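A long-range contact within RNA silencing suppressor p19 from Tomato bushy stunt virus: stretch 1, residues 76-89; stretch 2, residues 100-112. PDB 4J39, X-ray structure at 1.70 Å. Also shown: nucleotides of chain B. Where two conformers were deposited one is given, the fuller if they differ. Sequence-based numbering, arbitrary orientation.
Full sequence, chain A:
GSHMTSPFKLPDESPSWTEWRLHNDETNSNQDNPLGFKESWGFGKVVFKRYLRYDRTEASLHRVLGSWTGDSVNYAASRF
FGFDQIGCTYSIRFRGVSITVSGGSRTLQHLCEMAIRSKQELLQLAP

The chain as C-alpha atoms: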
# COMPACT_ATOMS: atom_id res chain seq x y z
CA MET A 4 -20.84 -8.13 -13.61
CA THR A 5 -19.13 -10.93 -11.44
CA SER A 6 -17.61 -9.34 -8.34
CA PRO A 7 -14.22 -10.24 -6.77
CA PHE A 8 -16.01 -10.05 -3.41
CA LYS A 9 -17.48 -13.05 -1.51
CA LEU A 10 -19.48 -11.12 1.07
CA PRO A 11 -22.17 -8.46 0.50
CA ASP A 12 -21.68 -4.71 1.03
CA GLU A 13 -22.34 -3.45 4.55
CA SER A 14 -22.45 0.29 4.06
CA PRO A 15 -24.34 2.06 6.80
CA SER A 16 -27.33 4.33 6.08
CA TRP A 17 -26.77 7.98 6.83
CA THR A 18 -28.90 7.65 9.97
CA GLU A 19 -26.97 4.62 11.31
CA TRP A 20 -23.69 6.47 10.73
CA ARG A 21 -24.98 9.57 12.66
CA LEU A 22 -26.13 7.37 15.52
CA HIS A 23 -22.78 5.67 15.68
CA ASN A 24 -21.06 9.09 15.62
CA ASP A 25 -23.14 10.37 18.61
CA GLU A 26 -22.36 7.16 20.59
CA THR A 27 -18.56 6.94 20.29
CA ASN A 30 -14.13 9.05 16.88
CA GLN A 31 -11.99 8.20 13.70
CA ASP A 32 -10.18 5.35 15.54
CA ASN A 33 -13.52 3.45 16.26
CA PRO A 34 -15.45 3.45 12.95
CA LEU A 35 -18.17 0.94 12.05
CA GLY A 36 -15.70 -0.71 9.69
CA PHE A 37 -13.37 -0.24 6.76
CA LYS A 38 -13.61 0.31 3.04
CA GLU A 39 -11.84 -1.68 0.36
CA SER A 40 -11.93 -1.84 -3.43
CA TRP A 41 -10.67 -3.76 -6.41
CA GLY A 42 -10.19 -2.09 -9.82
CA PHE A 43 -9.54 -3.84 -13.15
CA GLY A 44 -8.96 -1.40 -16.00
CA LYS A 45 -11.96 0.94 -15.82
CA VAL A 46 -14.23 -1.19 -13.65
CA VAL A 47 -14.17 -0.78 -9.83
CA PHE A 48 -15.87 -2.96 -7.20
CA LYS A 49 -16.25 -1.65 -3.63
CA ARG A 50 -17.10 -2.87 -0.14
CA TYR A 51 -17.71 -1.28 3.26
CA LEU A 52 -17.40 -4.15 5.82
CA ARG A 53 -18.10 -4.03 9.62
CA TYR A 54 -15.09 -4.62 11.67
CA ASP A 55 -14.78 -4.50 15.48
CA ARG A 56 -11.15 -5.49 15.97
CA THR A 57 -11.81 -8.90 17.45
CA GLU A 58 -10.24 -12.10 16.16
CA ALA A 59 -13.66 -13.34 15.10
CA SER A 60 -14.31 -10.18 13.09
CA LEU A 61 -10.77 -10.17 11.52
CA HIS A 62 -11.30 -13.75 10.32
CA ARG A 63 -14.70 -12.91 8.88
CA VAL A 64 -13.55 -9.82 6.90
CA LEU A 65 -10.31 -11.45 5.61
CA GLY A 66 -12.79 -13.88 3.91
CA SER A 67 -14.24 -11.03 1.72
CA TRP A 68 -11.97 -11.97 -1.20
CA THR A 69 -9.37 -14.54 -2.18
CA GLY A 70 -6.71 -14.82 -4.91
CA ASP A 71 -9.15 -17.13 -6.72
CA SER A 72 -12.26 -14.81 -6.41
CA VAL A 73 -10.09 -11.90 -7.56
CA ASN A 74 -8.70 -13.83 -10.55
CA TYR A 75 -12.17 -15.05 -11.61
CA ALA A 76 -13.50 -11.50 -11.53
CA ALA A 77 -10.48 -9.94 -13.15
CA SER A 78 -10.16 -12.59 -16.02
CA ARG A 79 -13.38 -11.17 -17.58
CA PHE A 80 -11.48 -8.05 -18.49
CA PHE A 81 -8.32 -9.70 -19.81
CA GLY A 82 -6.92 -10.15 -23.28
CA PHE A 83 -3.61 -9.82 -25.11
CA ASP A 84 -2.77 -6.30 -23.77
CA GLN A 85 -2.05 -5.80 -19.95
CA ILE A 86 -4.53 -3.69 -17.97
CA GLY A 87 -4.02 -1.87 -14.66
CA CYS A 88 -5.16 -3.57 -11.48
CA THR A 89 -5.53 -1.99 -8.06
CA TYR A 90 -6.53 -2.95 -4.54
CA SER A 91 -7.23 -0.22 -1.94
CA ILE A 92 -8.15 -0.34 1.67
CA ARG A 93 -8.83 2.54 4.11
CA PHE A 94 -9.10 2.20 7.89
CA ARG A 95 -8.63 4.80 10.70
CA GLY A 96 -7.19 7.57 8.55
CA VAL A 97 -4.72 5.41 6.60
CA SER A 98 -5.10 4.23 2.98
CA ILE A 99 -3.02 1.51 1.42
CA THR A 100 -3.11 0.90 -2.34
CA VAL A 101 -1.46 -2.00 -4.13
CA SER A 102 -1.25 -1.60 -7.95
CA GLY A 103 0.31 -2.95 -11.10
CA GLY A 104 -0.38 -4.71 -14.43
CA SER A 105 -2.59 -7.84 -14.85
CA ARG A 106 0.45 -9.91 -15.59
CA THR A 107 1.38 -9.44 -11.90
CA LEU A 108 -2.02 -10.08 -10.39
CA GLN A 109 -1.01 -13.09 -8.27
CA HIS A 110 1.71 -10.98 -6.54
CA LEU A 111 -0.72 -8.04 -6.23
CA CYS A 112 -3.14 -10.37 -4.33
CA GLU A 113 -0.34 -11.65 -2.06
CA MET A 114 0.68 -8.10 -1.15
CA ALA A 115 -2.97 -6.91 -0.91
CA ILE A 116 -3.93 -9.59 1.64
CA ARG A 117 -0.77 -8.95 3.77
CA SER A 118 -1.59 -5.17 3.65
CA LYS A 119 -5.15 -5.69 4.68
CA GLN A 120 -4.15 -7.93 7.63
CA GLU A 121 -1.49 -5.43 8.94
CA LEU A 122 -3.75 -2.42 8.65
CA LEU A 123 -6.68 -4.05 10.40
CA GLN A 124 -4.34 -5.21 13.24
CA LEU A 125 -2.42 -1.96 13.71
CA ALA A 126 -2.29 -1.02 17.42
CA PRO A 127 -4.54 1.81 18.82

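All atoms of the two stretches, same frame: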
# COMPACT_ATOMS: atom_id res chain seq x y z
N ALA A 76 -12.96 -12.80 -11.16
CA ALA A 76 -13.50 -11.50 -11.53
C ALA A 76 -12.67 -10.74 -12.53
O ALA A 76 -13.20 -10.11 -13.52
CB ALA A 76 -13.68 -10.60 -10.17
N ALA A 77 -11.38 -10.69 -12.35
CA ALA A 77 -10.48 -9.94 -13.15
C ALA A 77 -10.32 -10.56 -14.60
O ALA A 77 -10.15 -9.80 -15.55
CB ALA A 77 -9.09 -9.91 -12.54
N SER A 78 -10.42 -11.85 -14.71
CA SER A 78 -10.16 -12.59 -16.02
C SER A 78 -11.20 -12.21 -17.11
O SER A 78 -10.95 -12.39 -18.28
CB SER A 78 -10.00 -14.09 -15.83
OG SER A 78 -11.16 -14.69 -15.34
N ARG A 79 -12.34 -11.69 -16.67
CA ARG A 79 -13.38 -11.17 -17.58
C ARG A 79 -12.89 -10.02 -18.44
O ARG A 79 -13.45 -9.74 -19.54
CB ARG A 79 -14.53 -10.72 -16.68
CG ARG A 79 -15.71 -10.06 -17.39
CD ARG A 79 -16.21 -10.99 -18.47
NE ARG A 79 -17.34 -10.40 -19.12
CZ ARG A 79 -17.19 -9.45 -20.07
NH1 ARG A 79 -16.01 -9.03 -20.46
NH2 ARG A 79 -18.29 -8.97 -20.65
N PHE A 80 -11.95 -9.27 -17.90
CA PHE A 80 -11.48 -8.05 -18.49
C PHE A 80 -10.16 -8.20 -19.24
O PHE A 80 -9.62 -7.22 -19.76
CB PHE A 80 -11.32 -6.99 -17.43
CG PHE A 80 -12.58 -6.67 -16.71
CD1 PHE A 80 -13.54 -5.81 -17.28
CD2 PHE A 80 -12.87 -7.26 -15.50
CE1 PHE A 80 -14.74 -5.52 -16.61
CE2 PHE A 80 -14.04 -6.97 -14.84
CZ PHE A 80 -14.98 -6.10 -15.38
N PHE A 81 -9.62 -9.42 -19.25
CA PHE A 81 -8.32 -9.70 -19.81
C PHE A 81 -8.38 -10.00 -21.33
O PHE A 81 -9.41 -10.30 -21.90
CB PHE A 81 -7.61 -10.90 -19.12
CG PHE A 81 -7.21 -10.64 -17.66
CD1 PHE A 81 -7.22 -9.33 -17.15
CD2 PHE A 81 -6.79 -11.69 -16.82
CE1 PHE A 81 -6.85 -9.08 -15.85
CE2 PHE A 81 -6.41 -11.40 -15.47
CZ PHE A 81 -6.43 -10.12 -15.04
N GLY A 82 -7.22 -9.84 -21.91
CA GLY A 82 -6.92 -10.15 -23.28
C GLY A 82 -5.41 -10.09 -23.49
O GLY A 82 -4.59 -10.23 -22.56
N PHE A 83 -5.02 -9.90 -24.76
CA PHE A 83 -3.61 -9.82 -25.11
C PHE A 83 -2.86 -8.65 -24.38
O PHE A 83 -1.82 -8.86 -23.74
CB PHE A 83 -3.48 -9.68 -26.67
CG PHE A 83 -2.07 -9.66 -27.13
CD1 PHE A 83 -1.33 -10.86 -27.19
CD2 PHE A 83 -1.44 -8.44 -27.42
CE1 PHE A 83 0.04 -10.85 -27.59
CE2 PHE A 83 -0.08 -8.40 -27.81
CZ PHE A 83 0.67 -9.62 -27.90
N ASP A 84 -3.39 -7.43 -24.45
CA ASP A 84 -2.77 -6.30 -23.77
C ASP A 84 -2.99 -6.37 -22.19
O ASP A 84 -4.02 -6.80 -21.74
CB ASP A 84 -3.29 -4.99 -24.31
CG ASP A 84 -2.49 -4.47 -25.51
OD1 ASP A 84 -1.47 -5.07 -25.91
OD2 ASP A 84 -2.88 -3.38 -26.02
N GLN A 85 -1.97 -5.95 -21.41
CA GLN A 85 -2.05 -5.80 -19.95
C GLN A 85 -2.97 -4.65 -19.60
O GLN A 85 -3.04 -3.64 -20.32
CB GLN A 85 -0.63 -5.61 -19.42
CG GLN A 85 -0.51 -5.62 -17.99
CD GLN A 85 0.87 -5.79 -17.50
OE1 GLN A 85 1.08 -6.60 -16.62
NE2 GLN A 85 1.82 -4.95 -17.96
N ILE A 86 -3.76 -4.81 -18.53
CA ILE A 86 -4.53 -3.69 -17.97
C ILE A 86 -4.04 -3.41 -16.53
O ILE A 86 -3.39 -4.26 -15.93
CB ILE A 86 -6.03 -4.07 -17.89
CG1 ILE A 86 -6.31 -5.32 -17.01
CG2 ILE A 86 -6.57 -4.29 -19.33
CD1 ILE A 86 -7.81 -5.74 -16.95
N GLY A 87 -4.42 -2.25 -16.00
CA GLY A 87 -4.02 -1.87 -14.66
C GLY A 87 -4.94 -2.48 -13.64
O GLY A 87 -6.17 -2.42 -13.74
N CYS A 88 -4.37 -2.98 -12.56
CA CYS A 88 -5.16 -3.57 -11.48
C CYS A 88 -4.76 -2.99 -10.13
O CYS A 88 -3.58 -2.69 -9.98
CB CYS A 88 -4.89 -5.05 -11.31
SG CYS A 88 -5.31 -6.06 -12.82
N THR A 89 -5.75 -2.71 -9.30
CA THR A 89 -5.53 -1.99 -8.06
C THR A 89 -6.39 -2.44 -6.92
O THR A 89 -7.64 -2.59 -7.04
CB THR A 89 -5.75 -0.44 -8.21
OG1 THR A 89 -4.91 0.09 -9.20
CG2 THR A 89 -5.35 0.30 -7.01
N THR A 100 -2.73 1.32 -0.98
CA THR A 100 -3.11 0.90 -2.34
C THR A 100 -2.01 -0.03 -2.92
O THR A 100 -0.82 0.25 -2.89
CB THR A 100 -3.37 2.08 -3.25
OG1 THR A 100 -4.43 2.87 -2.69
CG2 THR A 100 -3.73 1.67 -4.65
N VAL A 101 -2.37 -1.12 -3.56
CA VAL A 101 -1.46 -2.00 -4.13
C VAL A 101 -1.83 -2.10 -5.61
O VAL A 101 -2.97 -2.44 -5.93
CB VAL A 101 -1.52 -3.49 -3.50
CG1 VAL A 101 -0.56 -4.53 -4.19
CG2 VAL A 101 -1.38 -3.53 -1.96
N SER A 102 -0.89 -1.79 -6.50
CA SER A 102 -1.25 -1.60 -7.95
C SER A 102 -0.20 -2.21 -8.87
O SER A 102 1.04 -2.23 -8.56
CB SER A 102 -1.44 -0.09 -8.27
OG SER A 102 -0.42 0.71 -7.77
N GLY A 103 -0.62 -2.65 -10.07
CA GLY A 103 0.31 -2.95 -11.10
C GLY A 103 -0.43 -3.62 -12.26
O GLY A 103 -1.63 -3.59 -12.27
N GLY A 104 0.28 -4.16 -13.23
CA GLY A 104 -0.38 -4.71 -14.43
C GLY A 104 -0.99 -6.08 -14.18
O GLY A 104 -0.58 -6.79 -13.26
N SER A 105 -1.94 -6.49 -15.02
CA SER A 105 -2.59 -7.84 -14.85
C SER A 105 -1.63 -8.99 -14.87
O SER A 105 -1.94 -10.13 -14.35
CB SER A 105 -3.68 -8.06 -15.94
OG SER A 105 -3.36 -7.54 -17.20
N ARG A 106 -0.50 -8.81 -15.52
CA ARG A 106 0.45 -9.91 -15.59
C ARG A 106 0.97 -10.21 -14.17
O ARG A 106 1.48 -11.30 -13.94
CB ARG A 106 1.65 -9.52 -16.49
CG ARG A 106 1.98 -10.47 -17.60
CD ARG A 106 1.58 -9.95 -19.00
NE ARG A 106 2.41 -8.84 -19.46
CZ ARG A 106 2.35 -8.25 -20.66
NH1 ARG A 106 1.49 -8.65 -21.60
NH2 ARG A 106 3.18 -7.22 -20.89
N THR A 107 0.86 -9.26 -13.27
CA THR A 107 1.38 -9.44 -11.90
C THR A 107 0.29 -9.75 -10.85
O THR A 107 0.51 -9.65 -9.65
CB THR A 107 2.24 -8.20 -11.41
OG1 THR A 107 1.32 -7.12 -10.99
CG2 THR A 107 3.22 -7.82 -12.50
N LEU A 108 -0.91 -10.09 -11.28
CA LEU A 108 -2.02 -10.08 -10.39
C LEU A 108 -1.84 -11.01 -9.18
O LEU A 108 -2.29 -10.68 -8.07
CB LEU A 108 -3.33 -10.46 -11.09
CG LEU A 108 -4.65 -10.33 -10.34
CD1 LEU A 108 -4.96 -8.97 -9.71
CD2 LEU A 108 -5.87 -10.84 -11.20
N GLN A 109 -1.20 -12.18 -9.39
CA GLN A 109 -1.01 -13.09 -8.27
C GLN A 109 -0.18 -12.40 -7.11
O GLN A 109 -0.55 -12.49 -5.92
CB GLN A 109 -0.37 -14.40 -8.75
CG GLN A 109 -0.34 -15.41 -7.64
CD GLN A 109 -0.01 -16.86 -8.10
OE1 GLN A 109 0.08 -17.14 -9.29
NE2 GLN A 109 0.17 -17.77 -7.13
N HIS A 110 0.87 -11.72 -7.50
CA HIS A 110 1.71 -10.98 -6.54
C HIS A 110 0.93 -9.76 -5.99
O HIS A 110 1.07 -9.44 -4.80
CB HIS A 110 3.00 -10.49 -7.20
CG HIS A 110 4.00 -11.56 -7.54
ND1 HIS A 110 4.15 -12.74 -6.82
CD2 HIS A 110 4.99 -11.56 -8.46
CE1 HIS A 110 5.14 -13.45 -7.34
NE2 HIS A 110 5.68 -12.74 -8.33
N LEU A 111 0.10 -9.07 -6.81
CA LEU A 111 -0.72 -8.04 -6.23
C LEU A 111 -1.67 -8.61 -5.13
O LEU A 111 -1.81 -8.00 -4.08
CB LEU A 111 -1.54 -7.26 -7.27
CG LEU A 111 -0.79 -6.66 -8.40
CD1 LEU A 111 -1.84 -6.16 -9.49
CD2 LEU A 111 0.12 -5.55 -7.92
N CYS A 112 -2.27 -9.82 -5.34
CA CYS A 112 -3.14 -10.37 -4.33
C CYS A 112 -2.39 -10.68 -3.02
O CYS A 112 -2.91 -10.56 -1.92
CB CYS A 112 -3.80 -11.69 -4.90
SG CYS A 112 -5.11 -11.16 -6.19
P G B 13 2.41 -0.07 -14.13
OP1 G B 13 3.07 -1.42 -14.07
OP2 G B 13 3.20 1.15 -14.36
O5' G B 13 1.28 -0.16 -15.27
C5' G B 13 0.40 -1.26 -15.30
C4' G B 13 -0.64 -1.06 -16.37
O4' G B 13 -1.48 0.03 -15.96
C3' G B 13 -0.17 -0.62 -17.77
O3' G B 13 0.28 -1.78 -18.49
C2' G B 13 -1.44 -0.04 -18.35
O2' G B 13 -2.40 -1.00 -18.68
C1' G B 13 -1.91 0.73 -17.13
N9 G B 13 -1.42 2.08 -17.02
C8 G B 13 -0.42 2.58 -16.25
N7 G B 13 -0.25 3.89 -16.36
C5 G B 13 -1.18 4.24 -17.33
C6 G B 13 -1.46 5.53 -17.95
O6 G B 13 -0.96 6.63 -17.72
N1 G B 13 -2.49 5.48 -18.94
C2 G B 13 -3.14 4.34 -19.33
N2 G B 13 -4.07 4.48 -20.32
N3 G B 13 -2.88 3.12 -18.78
C4 G B 13 -1.90 3.16 -17.75
P U B 12 3.70 3.74 -10.10
OP1 U B 12 4.85 2.81 -9.84
OP2 U B 12 4.11 4.87 -10.87
O5' U B 12 2.47 3.00 -10.76
C5' U B 12 1.92 1.80 -10.15
C4' U B 12 0.72 1.28 -10.89
O4' U B 12 -0.30 2.31 -10.81
C3' U B 12 0.88 1.14 -12.40
O3' U B 12 1.51 -0.04 -12.81
C2' U B 12 -0.58 1.09 -12.82
O2' U B 12 -1.27 -0.08 -12.43
C1' U B 12 -1.07 2.26 -12.00
N1 U B 12 -0.96 3.63 -12.57
C2 U B 12 -1.93 4.00 -13.46
O2 U B 12 -2.77 3.23 -13.86
N3 U B 12 -1.84 5.30 -13.91
C4 U B 12 -0.93 6.30 -13.61
O4 U B 12 -1.10 7.42 -14.12
C5 U B 12 0.07 5.85 -12.65
C6 U B 12 0.01 4.56 -12.20
P C B 14 1.41 -1.61 -19.67
OP1 C B 14 1.79 -2.99 -20.03
OP2 C B 14 2.43 -0.71 -19.24
O5' C B 14 0.70 -0.81 -20.85
C5' C B 14 -0.39 -1.40 -21.47
C4' C B 14 -1.09 -0.51 -22.47
O4' C B 14 -1.79 0.55 -21.79
C3' C B 14 -0.17 0.23 -23.46
O3' C B 14 0.23 -0.56 -24.57
C2' C B 14 -1.07 1.37 -23.90
O2' C B 14 -2.08 0.91 -24.75
C1' C B 14 -1.63 1.77 -22.53
N1 C B 14 -0.83 2.77 -21.78
C2 C B 14 -0.96 4.11 -22.18
O2 C B 14 -1.75 4.43 -23.09
N3 C B 14 -0.26 5.05 -21.50
C4 C B 14 0.57 4.69 -20.53
N4 C B 14 1.21 5.67 -19.91
C5 C B 14 0.77 3.33 -20.14
C6 C B 14 0.04 2.43 -20.80
O HOH W 1 -1.22 -9.19 -20.98
O HOH W 2 1.08 -8.45 -24.04

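Strand 87-89 and strand 100-104 run antiparallel, their N-to-C directions 163° apart and their axes approaching to 4.6 Å. Cys88 and Gly103 form the hydrogen-bonded pair: Cys88 N donates to Gly103 O (2.8 Å), and Gly103 N returns a bond to Cys88 O (3.0 Å). Gly87 with Gly104 and Thr89 with Ser102 are the flanking non-hydrogen-bonded pairs, where close CA atoms allow CA-H...O contacts such as Ser102 CA to Cys88 O (3.3 Å). Past the strand, Ser105 continues the pairing with Ile86: its backbone N donates to Ile86 O (2.8 Å), while its side-chain OG accepts from Ile86 N (3.1 Å). A short hydroxyl thus stands in for a backbone carbonyl as the chain turns toward helix 108-112.

Gln85, extended with chi1 and chi2 both t, lies against this turn. Its OE1 accepts from Arg106 N (2.9 Å), and its NE2 donates to C14 OP1 (2.9 Å), so one amide joins the protein contact to the RNA. Gly104 suits its place because an ideal CB would lie 2.1 Å from Gln85 OE1; at Gly87, a CB would clash with G13 O4' (2.9 Å). The Arg106 guanidinium has Gln85 CD over one face, and two waters bridge its NH1 to Phe83 O, although the NH1 bond to one of them is weak.

Beneath the strand pair, Cys88 points to the helix side, its CB 3.7 Å from Leu111 CD1 and 4.2 Å from Leu108 CD1. Leu108 also packs through CD2 against Ala77 CB (3.6 Å) and the edge of the Phe81 ring (CZ, 3.9 Å), so it meets both the small side chain of helical Ala77 and the aromatic ring of Phe81 in the loop that follows. On the other sheet face, Thr89 CG2 meets Thr100 CG2 (3.2 Å). The contact buries 646 Å² in total.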